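PDB 4XLZ: uncharacterized protein from Pyrococcus furiosus, which probably removes an acetyl group from N,N'-diacetylchitobiose, as a metal-dependent deacetylase of carbohydrate esterase family 14. Local coordinates for residues L24-E38 against F186-V199. Numbering follows the deposited sequence. Where two conformers were deposited one is given.
With CD (cadmium ion), chain J.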
ATOM      1  N   LEU A  24       5.430  -7.567 -40.675  1.00 34.94           N
ATOM      2  CA  LEU A  24       5.214  -8.846 -39.952  1.00 34.53           C
ATOM      3  C   LEU A  24       5.784  -9.976 -40.791  1.00 36.75           C
ATOM      4  O   LEU A  24       5.498 -11.137 -40.552  1.00 35.85           O
ATOM      5  CB  LEU A  24       3.728  -9.080 -39.728  1.00 37.31           C
ATOM      6  CG  LEU A  24       3.044  -8.076 -38.742  1.00 35.47           C
ATOM      7  CD1 LEU A  24       1.508  -7.966 -38.988  1.00 33.73           C
ATOM      8  CD2 LEU A  24       3.276  -8.465 -37.368  1.00 31.57           C
ATOM      9  N   GLU A  25       6.663  -9.666 -41.706  1.00 38.86           N
ATOM     10  CA  GLU A  25       7.172 -10.746 -42.541  1.00 44.25           C
ATOM     11  C   GLU A  25       8.059 -11.647 -41.691  1.00 42.88           C
ATOM     12  O   GLU A  25       7.829 -12.847 -41.622  1.00 45.08           O
ATOM     13  CB  GLU A  25       7.932 -10.182 -43.778  1.00 45.15           C
ATOM     14  CG  GLU A  25       7.630 -10.916 -45.068  1.00 57.94           C
ATOM     15  CD  GLU A  25       6.246 -10.540 -45.574  1.00 70.47           C
ATOM     16  OE1 GLU A  25       5.997  -9.310 -45.762  1.00 74.72           O
ATOM     17  OE2 GLU A  25       5.414 -11.467 -45.762  1.00 74.03           O
ATOM     18  N   ASN A  26       9.102 -11.118 -41.075  1.00 40.17           N
ATOM     19  CA  ASN A  26       9.955 -12.022 -40.307  1.00 39.96           C
ATOM     20  C   ASN A  26      10.399 -11.151 -39.103  1.00 34.01           C
ATOM     21  O   ASN A  26      11.522 -10.720 -39.072  1.00 32.62           O
ATOM     22  CB  ASN A  26      11.148 -12.471 -41.169  1.00 41.84           C
ATOM     23  CG  ASN A  26      11.579 -13.981 -40.942  1.00 54.59           C
ATOM     24  OD1 ASN A  26      11.369 -14.805 -41.861  1.00 62.78           O
ATOM     25  ND2 ASN A  26      12.208 -14.343 -39.748  1.00 57.31           N
ATOM     26  N   PRO A  27       9.476 -10.863 -38.164  1.00 31.03           N
ATOM     27  CA  PRO A  27       9.835  -9.905 -37.099  1.00 26.98           C
ATOM     28  C   PRO A  27      11.028 -10.287 -36.255  1.00 25.52           C
ATOM     29  O   PRO A  27      11.596  -9.371 -35.592  1.00 24.94           O
ATOM     30  CB  PRO A  27       8.552  -9.726 -36.316  1.00 28.18           C
ATOM     31  CG  PRO A  27       7.786 -11.034 -36.546  1.00 29.80           C
ATOM     32  CD  PRO A  27       8.142 -11.461 -37.925  1.00 30.01           C
ATOM     33  N   PHE A  28      11.396 -11.567 -36.183  1.00 25.23           N
ATOM     34  CA  PHE A  28      12.499 -11.996 -35.272  1.00 24.43           C
ATOM     35  C   PHE A  28      13.818 -12.233 -35.979  1.00 28.48           C
ATOM     36  O   PHE A  28      14.805 -12.565 -35.314  1.00 28.50           O
ATOM     37  CB  PHE A  28      12.149 -13.278 -34.500  1.00 24.78           C
ATOM     38  CG  PHE A  28      10.742 -13.268 -33.886  1.00 23.01           C
ATOM     39  CD1 PHE A  28      10.132 -12.077 -33.465  1.00 22.16           C
ATOM     40  CD2 PHE A  28      10.060 -14.483 -33.737  1.00 23.73           C
ATOM     41  CE1 PHE A  28       8.915 -12.143 -32.874  1.00 22.48           C
ATOM     42  CE2 PHE A  28       8.821 -14.538 -33.137  1.00 22.26           C
ATOM     43  CZ  PHE A  28       8.251 -13.333 -32.743  1.00 21.18           C
ATOM     44  N   GLU A  29      13.826 -11.961 -37.295  1.00 31.85           N
ATOM     45  CA  GLU A  29      14.976 -12.267 -38.128  1.00 35.49           C
ATOM     46  C   GLU A  29      16.281 -11.589 -37.684  1.00 34.30           C
ATOM     47  O   GLU A  29      17.333 -12.221 -37.784  1.00 36.11           O
ATOM     48  CB  GLU A  29      14.604 -11.851 -39.531  1.00 37.16           C
ATOM     49  CG  GLU A  29      15.753 -11.588 -40.446  1.00 47.72           C
ATOM     50  CD  GLU A  29      15.189 -11.326 -41.807  1.00 56.25           C
ATOM     51  OE1 GLU A  29      14.956 -12.365 -42.459  1.00 57.32           O
ATOM     52  OE2 GLU A  29      14.858 -10.132 -42.122  1.00 58.40           O
ATOM     53  N   ASP A  30      16.252 -10.358 -37.172  1.00 33.14           N
ATOM     54  CA  ASP A  30      17.543  -9.745 -36.835  1.00 34.09           C
ATOM     55  C   ASP A  30      18.054  -9.971 -35.356  1.00 30.65           C
ATOM     56  O   ASP A  30      19.129  -9.482 -34.978  1.00 30.70           O
ATOM     57  CB  ASP A  30      17.529  -8.240 -37.176  1.00 35.68           C
ATOM     58  CG  ASP A  30      17.433  -7.977 -38.713  1.00 43.61           C
ATOM     59  OD1 ASP A  30      16.620  -7.080 -39.069  1.00 50.66           O
ATOM     60  OD2 ASP A  30      18.123  -8.684 -39.518  1.00 50.91           O
ATOM     61  N   ALA A  31      17.310 -10.757 -34.577  1.00 30.01           N
ATOM     62  CA  ALA A  31      17.539 -10.787 -33.132  1.00 28.21           C
ATOM     63  C   ALA A  31      18.810 -11.563 -32.841  1.00 25.47           C
ATOM     64  O   ALA A  31      19.060 -12.616 -33.513  1.00 24.71           O
ATOM     65  CB  ALA A  31      16.393 -11.478 -32.467  1.00 27.64           C
ATOM     66  N   LYS A  32      19.650 -11.029 -31.986  1.00 22.04           N
ATOM     67  CA  LYS A  32      20.810 -11.665 -31.403  1.00 22.65           C
ATOM     68  C   LYS A  32      20.578 -12.138 -29.941  1.00 21.17           C
ATOM     69  O   LYS A  32      21.168 -13.118 -29.482  1.00 21.34           O
ATOM     70  CB  LYS A  32      22.086 -10.798 -31.470  1.00 25.25           C
ATOM     71  CG  LYS A  32      22.493 -10.534 -32.997  1.00 32.40           C
ATOM     72  CD  LYS A  32      24.064 -10.606 -33.287  1.00 52.57           C
ATOM     73  CE  LYS A  32      24.875  -9.301 -33.041  1.00 57.37           C
ATOM     74  NZ  LYS A  32      24.202  -8.101 -33.683  1.00 60.93           N
ATOM     75  N   LYS A  33      19.716 -11.364 -29.197  1.00 18.62           N
ATOM     76  CA  LYS A  33      19.551 -11.682 -27.772  1.00 17.09           C
ATOM     77  C   LYS A  33      18.062 -11.300 -27.520  1.00 16.11           C
ATOM     78  O   LYS A  33      17.689 -10.157 -27.845  1.00 17.58           O
ATOM     79  CB  LYS A  33      20.500 -10.876 -26.905  1.00 16.36           C
ATOM     80  CG  LYS A  33      20.250 -11.186 -25.417  1.00 17.96           C
ATOM     81  CD  LYS A  33      20.995 -10.348 -24.358  1.00 18.57           C
ATOM     82  CE  LYS A  33      22.537 -10.493 -24.536  1.00 19.39           C
ATOM     83  NZ  LYS A  33      23.257  -9.605 -23.560  1.00 20.78           N
ATOM     84  N   VAL A  34      17.328 -12.223 -26.917  1.00 15.72           N
ATOM     85  CA  VAL A  34      15.906 -11.897 -26.529  1.00 15.50           C
ATOM     86  C   VAL A  34      15.763 -12.327 -25.108  1.00 14.85           C
ATOM     87  O   VAL A  34      16.385 -13.237 -24.567  1.00 15.45           O
ATOM     88  CB  VAL A  34      14.876 -12.563 -27.448  1.00 15.75           C
ATOM     89  CG1 VAL A  34      15.152 -12.108 -28.910  1.00 15.73           C
ATOM     90  CG2 VAL A  34      14.942 -14.116 -27.320  1.00 18.76           C
ATOM     91  N   ILE A  35      14.788 -11.604 -24.432  1.00 14.69           N
ATOM     92  CA  ILE A  35      14.369 -12.006 -23.093  1.00 14.75           C
ATOM     93  C   ILE A  35      12.920 -12.478 -23.167  1.00 13.61           C
ATOM     94  O   ILE A  35      12.059 -11.784 -23.761  1.00 15.41           O
ATOM     95  CB  ILE A  35      14.469 -10.804 -22.120  1.00 14.36           C
ATOM     96  CG1 ILE A  35      15.988 -10.563 -21.852  1.00 18.50           C
ATOM     97  CG2 ILE A  35      13.817 -11.215 -20.823  1.00 18.31           C
ATOM     98  CD1 ILE A  35      16.198  -9.444 -20.859  1.00 18.36           C
ATOM     99  N   CYS A  36      12.701 -13.687 -22.595  1.00 14.16           N
ATOM    100  CA  CYS A  36      11.338 -14.186 -22.504  1.00 13.82           C
ATOM    101  C   CYS A  36      10.930 -14.141 -21.075  1.00 14.24           C
ATOM    102  O   CYS A  36      11.545 -14.701 -20.186  1.00 13.91           O
ATOM    103  CB  CYS A  36      11.320 -15.672 -22.958  1.00 14.49           C
ATOM    104  SG  CYS A  36      11.878 -15.777 -24.744  1.00 20.07           S
ATOM    105  N   ILE A  37       9.872 -13.341 -20.819  1.00 14.15           N
ATOM    106  CA  ILE A  37       9.389 -13.085 -19.451  1.00 13.26           C
ATOM    107  C   ILE A  37       8.190 -13.977 -19.165  1.00 13.45           C
ATOM    108  O   ILE A  37       7.169 -13.989 -19.968  1.00 15.53           O
ATOM    109  CB  ILE A  37       8.949 -11.618 -19.383  1.00 12.99           C
ATOM    110  CG1 ILE A  37      10.252 -10.766 -19.671  1.00 14.69           C
ATOM    111  CG2 ILE A  37       8.549 -11.340 -17.888  1.00 15.89           C
ATOM    112  CD1 ILE A  37       9.954  -9.205 -19.510  1.00 16.70           C
ATOM    113  N   GLU A  38       8.263 -14.740 -18.116  1.00 12.57           N
ATOM    114  CA  GLU A  38       7.191 -15.699 -17.711  1.00 13.49           C
ATOM    115  C   GLU A  38       6.718 -15.368 -16.341  1.00 13.05           C
ATOM    116  O   GLU A  38       7.487 -15.142 -15.415  1.00 13.32           O
ATOM    117  CB  GLU A  38       7.614 -17.199 -17.755  1.00 13.91           C
ATOM    118  CG  GLU A  38       8.969 -17.435 -17.008  1.00 13.82           C
ATOM    119  CD  GLU A  38       9.425 -18.898 -17.093  1.00 15.06           C
ATOM    120  OE1 GLU A  38       8.770 -19.683 -17.776  1.00 15.39           O
ATOM    121  OE2 GLU A  38      10.377 -19.293 -16.332  1.00 15.78           O
ATOM    122  N   PHE A 186      11.953  -4.898 -30.486  1.00 16.33           N
ATOM    123  CA  PHE A 186      10.525  -5.352 -30.610  1.00 15.78           C
ATOM    124  C   PHE A 186      10.085  -5.984 -29.304  1.00 14.59           C
ATOM    125  O   PHE A 186      10.902  -6.606 -28.543  1.00 14.40           O
ATOM    126  CB  PHE A 186      10.344  -6.407 -31.788  1.00 15.91           C
ATOM    127  CG  PHE A 186      11.074  -7.727 -31.554  1.00 16.35           C
ATOM    128  CD1 PHE A 186      12.377  -7.911 -32.048  1.00 19.23           C
ATOM    129  CD2 PHE A 186      10.354  -8.827 -30.918  1.00 18.34           C
ATOM    130  CE1 PHE A 186      12.969  -9.190 -31.807  1.00 19.98           C
ATOM    131  CE2 PHE A 186      10.961 -10.054 -30.689  1.00 19.47           C
ATOM    132  CZ  PHE A 186      12.259 -10.240 -31.167  1.00 19.54           C
ATOM    133  N   ILE A 187       8.770  -5.876 -29.152  1.00 15.74           N
ATOM    134  CA  ILE A 187       8.036  -6.722 -28.115  1.00 16.46           C
ATOM    135  C   ILE A 187       7.182  -7.739 -28.951  1.00 14.94           C
ATOM    136  O   ILE A 187       6.580  -7.372 -30.008  1.00 15.87           O
ATOM    137  CB  ILE A 187       7.081  -5.828 -27.372  1.00 16.11           C
ATOM    138  CG1 ILE A 187       7.945  -4.975 -26.471  1.00 17.34           C
ATOM    139  CG2 ILE A 187       6.125  -6.703 -26.470  1.00 19.17           C
ATOM    140  CD1 ILE A 187       6.998  -3.818 -25.860  1.00 19.38           C
ATOM    141  N   ALA A 188       7.108  -8.941 -28.377  1.00 14.07           N
ATOM    142  CA  ALA A 188       6.103  -9.859 -28.955  1.00 13.45           C
ATOM    143  C   ALA A 188       5.315 -10.462 -27.814  1.00 12.38           C
ATOM    144  O   ALA A 188       5.902 -10.969 -26.871  1.00 16.00           O
ATOM    145  CB  ALA A 188       6.887 -11.001 -29.775  1.00 16.58           C
ATOM    146  N   LEU A 189       3.973 -10.442 -27.950  1.00 13.08           N
ATOM    147  CA  LEU A 189       3.094 -10.922 -26.839  1.00 12.69           C
ATOM    148  C   LEU A 189       2.659 -12.346 -27.209  1.00 13.47           C
ATOM    149  O   LEU A 189       2.067 -12.567 -28.282  1.00 14.94           O
ATOM    150  CB  LEU A 189       1.867 -10.028 -26.700  1.00 14.68           C
ATOM    151  CG  LEU A 189       2.351  -8.569 -26.390  1.00 13.53           C
ATOM    152  CD1 LEU A 189       1.006  -7.809 -26.315  1.00 14.30           C
ATOM    153  CD2 LEU A 189       3.121  -8.483 -25.075  1.00 13.35           C
ATOM    154  N   TYR A 190       2.909 -13.264 -26.286  1.00 13.83           N
ATOM    155  CA  TYR A 190       2.377 -14.651 -26.469  1.00 14.15           C
ATOM    156  C   TYR A 190       1.164 -14.840 -25.573  1.00 13.61           C
ATOM    157  O   TYR A 190       0.719 -13.919 -24.915  1.00 13.79           O
ATOM    158  CB  TYR A 190       3.471 -15.694 -26.223  1.00 15.17           C
ATOM    159  CG  TYR A 190       4.116 -15.769 -24.796  1.00 14.56           C
ATOM    160  CD1 TYR A 190       5.228 -14.917 -24.413  1.00 13.51           C
ATOM    161  CD2 TYR A 190       3.574 -16.618 -23.833  1.00 13.53           C
ATOM    162  CE1 TYR A 190       5.726 -15.059 -23.146  1.00 13.46           C
ATOM    163  CE2 TYR A 190       4.138 -16.714 -22.544  1.00 14.14           C
ATOM    164  CZ  TYR A 190       5.185 -15.882 -22.211  1.00 15.50           C
ATOM    165  OH  TYR A 190       5.693 -16.058 -20.932  1.00 16.54           O
ATOM    166  N   TYR A 191       0.582 -16.049 -25.554  1.00 13.50           N
ATOM    167  CA  TYR A 191      -0.670 -16.264 -24.851  1.00 13.96           C
ATOM    168  C   TYR A 191      -1.730 -15.248 -25.348  1.00 14.47           C
ATOM    169  O   TYR A 191      -2.356 -14.516 -24.513  1.00 13.63           O
ATOM    170  CB  TYR A 191      -0.534 -16.222 -23.319  1.00 13.77           C
ATOM    171  CG  TYR A 191       0.130 -17.376 -22.578  1.00 13.58           C
ATOM    172  CD1 TYR A 191      -0.016 -18.712 -23.029  1.00 14.86           C
ATOM    173  CD2 TYR A 191       0.867 -17.128 -21.411  1.00 13.24           C
ATOM    174  CE1 TYR A 191       0.544 -19.736 -22.306  1.00 14.02           C
ATOM    175  CE2 TYR A 191       1.454 -18.176 -20.642  1.00 13.10           C
ATOM    176  CZ  TYR A 191       1.279 -19.483 -21.147  1.00 12.15           C
ATOM    177  OH  TYR A 191       1.726 -20.444 -20.337  1.00 15.33           O
ATOM    178  N   THR A 192      -1.875 -15.158 -26.691  1.00 14.11           N
ATOM    179  CA  THR A 192      -2.704 -14.079 -27.278  1.00 14.65           C
ATOM    180  C   THR A 192      -3.864 -14.613 -28.068  1.00 16.64           C
ATOM    181  O   THR A 192      -3.711 -15.654 -28.787  1.00 16.88           O
ATOM    182  CB  THR A 192      -1.816 -13.168 -28.101  1.00 14.45           C
ATOM    183  OG1 THR A 192      -2.614 -12.050 -28.551  1.00 14.17           O
ATOM    184  CG2 THR A 192      -1.156 -13.845 -29.357  1.00 15.37           C
ATOM    185  N   HIS A 193      -5.002 -13.972 -27.895  1.00 15.04           N
ATOM    186  CA  HIS A 193      -6.206 -14.237 -28.757  0.50 14.85           C
ATOM    187  C   HIS A 193      -6.083 -13.479 -30.120  1.00 15.72           C
ATOM    188  O   HIS A 193      -6.909 -13.764 -31.025  1.00 18.01           O
ATOM    189  CB  HIS A 193      -7.460 -13.830 -27.950  0.50 16.00           C
ATOM    190  CG  HIS A 193      -8.778 -13.857 -28.690  0.50 13.65           C
ATOM    191  ND1 HIS A 193      -9.546 -12.731 -28.825  0.50 18.91           N
ATOM    192  CD2 HIS A 193      -9.497 -14.871 -29.260  0.50 16.41           C
ATOM    193  CE1 HIS A 193     -10.657 -13.025 -29.477  0.50 15.28           C
ATOM    194  NE2 HIS A 193     -10.648 -14.306 -29.770  0.50 15.05           N
ATOM    195  N   LYS A 194      -5.171 -12.499 -30.211  1.00 14.95           N
ATOM    196  CA  LYS A 194      -5.121 -11.678 -31.440  1.00 17.17           C
ATOM    197  C   LYS A 194      -3.727 -11.753 -32.044  1.00 17.34           C
ATOM    198  O   LYS A 194      -3.002 -10.749 -32.204  1.00 16.55           O
ATOM    199  CB  LYS A 194      -5.513 -10.197 -31.133  1.00 17.68           C
ATOM    200  CG  LYS A 194      -7.026 -10.045 -30.778  1.00 17.86           C
ATOM    201  CD  LYS A 194      -7.900 -10.234 -32.044  1.00 22.53           C
ATOM    202  CE  LYS A 194      -9.405 -10.075 -31.726  1.00 29.71           C
ATOM    203  NZ  LYS A 194     -10.092 -10.379 -33.004  1.00 33.05           N
ATOM    204  N   PRO A 195      -3.235 -12.952 -32.393  1.00 15.35           N
ATOM    205  CA  PRO A 195      -1.895 -12.978 -32.935  1.00 15.71           C
ATOM    206  C   PRO A 195      -1.892 -12.371 -34.342  1.00 17.26           C
ATOM    207  O   PRO A 195      -2.908 -12.466 -35.069  1.00 19.17           O
ATOM    208  CB  PRO A 195      -1.614 -14.526 -33.046  1.00 16.38           C
ATOM    209  CG  PRO A 195      -3.029 -15.105 -33.294  1.00 17.99           C
ATOM    210  CD  PRO A 195      -3.996 -14.270 -32.407  1.00 16.95           C
ATOM    211  N   ASN A 196      -0.757 -11.834 -34.710  1.00 16.18           N
ATOM    212  CA  ASN A 196      -0.562 -11.346 -36.110  1.00 16.58           C
ATOM    213  C   ASN A 196       0.686 -11.919 -36.722  1.00 16.92           C
ATOM    214  O   ASN A 196       1.050 -11.544 -37.869  1.00 18.79           O
ATOM    215  CB  ASN A 196      -0.687  -9.843 -36.282  1.00 15.65           C
ATOM    216  CG  ASN A 196       0.164  -9.077 -35.318  1.00 15.84           C
ATOM    217  OD1 ASN A 196       1.113  -9.571 -34.768  1.00 15.89           O
ATOM    218  ND2 ASN A 196      -0.138  -7.805 -35.224  1.00 16.17           N
ATOM    219  N   TYR A 197       1.380 -12.764 -35.990  1.00 17.24           N
ATOM    220  CA  TYR A 197       2.538 -13.488 -36.541  1.00 16.99           C
ATOM    221  C   TYR A 197       2.522 -14.885 -35.953  1.00 18.39           C
ATOM    222  O   TYR A 197       2.452 -15.057 -34.676  1.00 17.76           O
ATOM    223  CB  TYR A 197       3.825 -12.765 -36.168  1.00 18.12           C
ATOM    224  CG  TYR A 197       5.059 -13.518 -36.650  1.00 18.57           C
ATOM    225  CD1 TYR A 197       5.224 -13.655 -38.039  1.00 20.86           C
ATOM    226  CD2 TYR A 197       6.006 -14.107 -35.766  1.00 19.77           C
ATOM    227  CE1 TYR A 197       6.367 -14.378 -38.531  1.00 21.88           C
ATOM    228  CE2 TYR A 197       7.103 -14.869 -36.271  1.00 20.98           C
ATOM    229  CZ  TYR A 197       7.251 -14.941 -37.630  1.00 23.44           C
ATOM    230  OH  TYR A 197       8.407 -15.602 -38.096  1.00 28.65           O
ATOM    231  N   ILE A 198       2.564 -15.942 -36.810  1.00 18.06           N
ATOM    232  CA  ILE A 198       2.504 -17.315 -36.280  1.00 16.93           C
ATOM    233  C   ILE A 198       3.768 -18.079 -36.727  1.00 16.27           C
ATOM    234  O   ILE A 198       4.198 -17.943 -37.903  1.00 20.82           O
ATOM    235  CB  ILE A 198       1.341 -18.124 -36.931  1.00 17.96           C
ATOM    236  CG1 ILE A 198       0.057 -17.381 -36.905  1.00 23.03           C
ATOM    237  CG2 ILE A 198       1.302 -19.584 -36.380  1.00 19.17           C
ATOM    238  CD1 ILE A 198      -0.418 -17.193 -35.489  1.00 21.17           C
ATOM    239  N   VAL A 199       4.389 -18.781 -35.787  1.00 16.65           N
ATOM    240  CA  VAL A 199       5.596 -19.555 -36.080  1.00 16.26           C
ATOM    241  C   VAL A 199       5.115 -21.023 -36.211  1.00 16.76           C
ATOM    242  O   VAL A 199       4.394 -21.549 -35.328  1.00 17.41           O
ATOM    243  CB  VAL A 199       6.546 -19.459 -34.935  1.00 17.51           C
ATOM    244  CG1 VAL A 199       7.791 -20.416 -35.107  1.00 18.53           C
ATOM    245  CG2 VAL A 199       7.059 -17.970 -34.804  1.00 18.57           C
TER
HETATM  246 CD    CD J 304     -12.438 -15.299 -30.667  0.50 19.80          CD
HETATM  247  O   HOH W   1      10.647 -13.913 -37.615  1.00 28.64           O
HETATM  248  O   HOH W   2     -12.533 -13.074 -30.630  1.00 33.16           O
HETATM  249  O   HOH W   3     -14.027 -14.764 -32.206  1.00 42.67           O
HETATM  250  O   HOH W   4     -11.316 -17.342 -31.325  1.00 21.22           O
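Phe28, Phe186 and Tyr197 form an aromatic cluster beside the parallel sheet of this deacetylase, where the loop leading into strand 33-38 meets strands 186-190 and 197-199. The edge of Tyr197 points at the face of Phe28, with the planes at 83° and Tyr197 CE2 3.6 Å from Phe28 CE2. Phe186 lies nearly parallel to Phe28 but slid aside, so the two rings barely overlap; Phe186 CE2 comes 3.5 Å from Phe28 CD1. Pro27 sits on one face of Tyr197 in a CH-pi contact, its CD 3.5 Å from the ring centroid. With CG anti to the backbone N (chi1 177°), the Tyr197 ring extends toward Pro27 and Phe28, and its OH shares a water with Phe28 N. With an alanine here, Pro27 would probably lose the ring it packs on and Phe28 its edge-on neighbour from strand 197-199, leaving that water without the tyrosine hydroxyl. Farther out, Leu24 crosses Asn196 at about a right angle, its CD2 meeting the amide OD1, which accepts from Val252 N, while ND2 bonds Ile267 O. Phe137 of strand 135-139, the strand between 33-38 and 186-190, packs edge-to-face with Phe28 and also touches Val34 and Ala188. Toward the C-terminal ends of these two strands, the Tyr190 side chain reaches strand 33-38, and its OH donates to Ile37 O at 2.7 Å, approaching 31° out of the carbonyl plane.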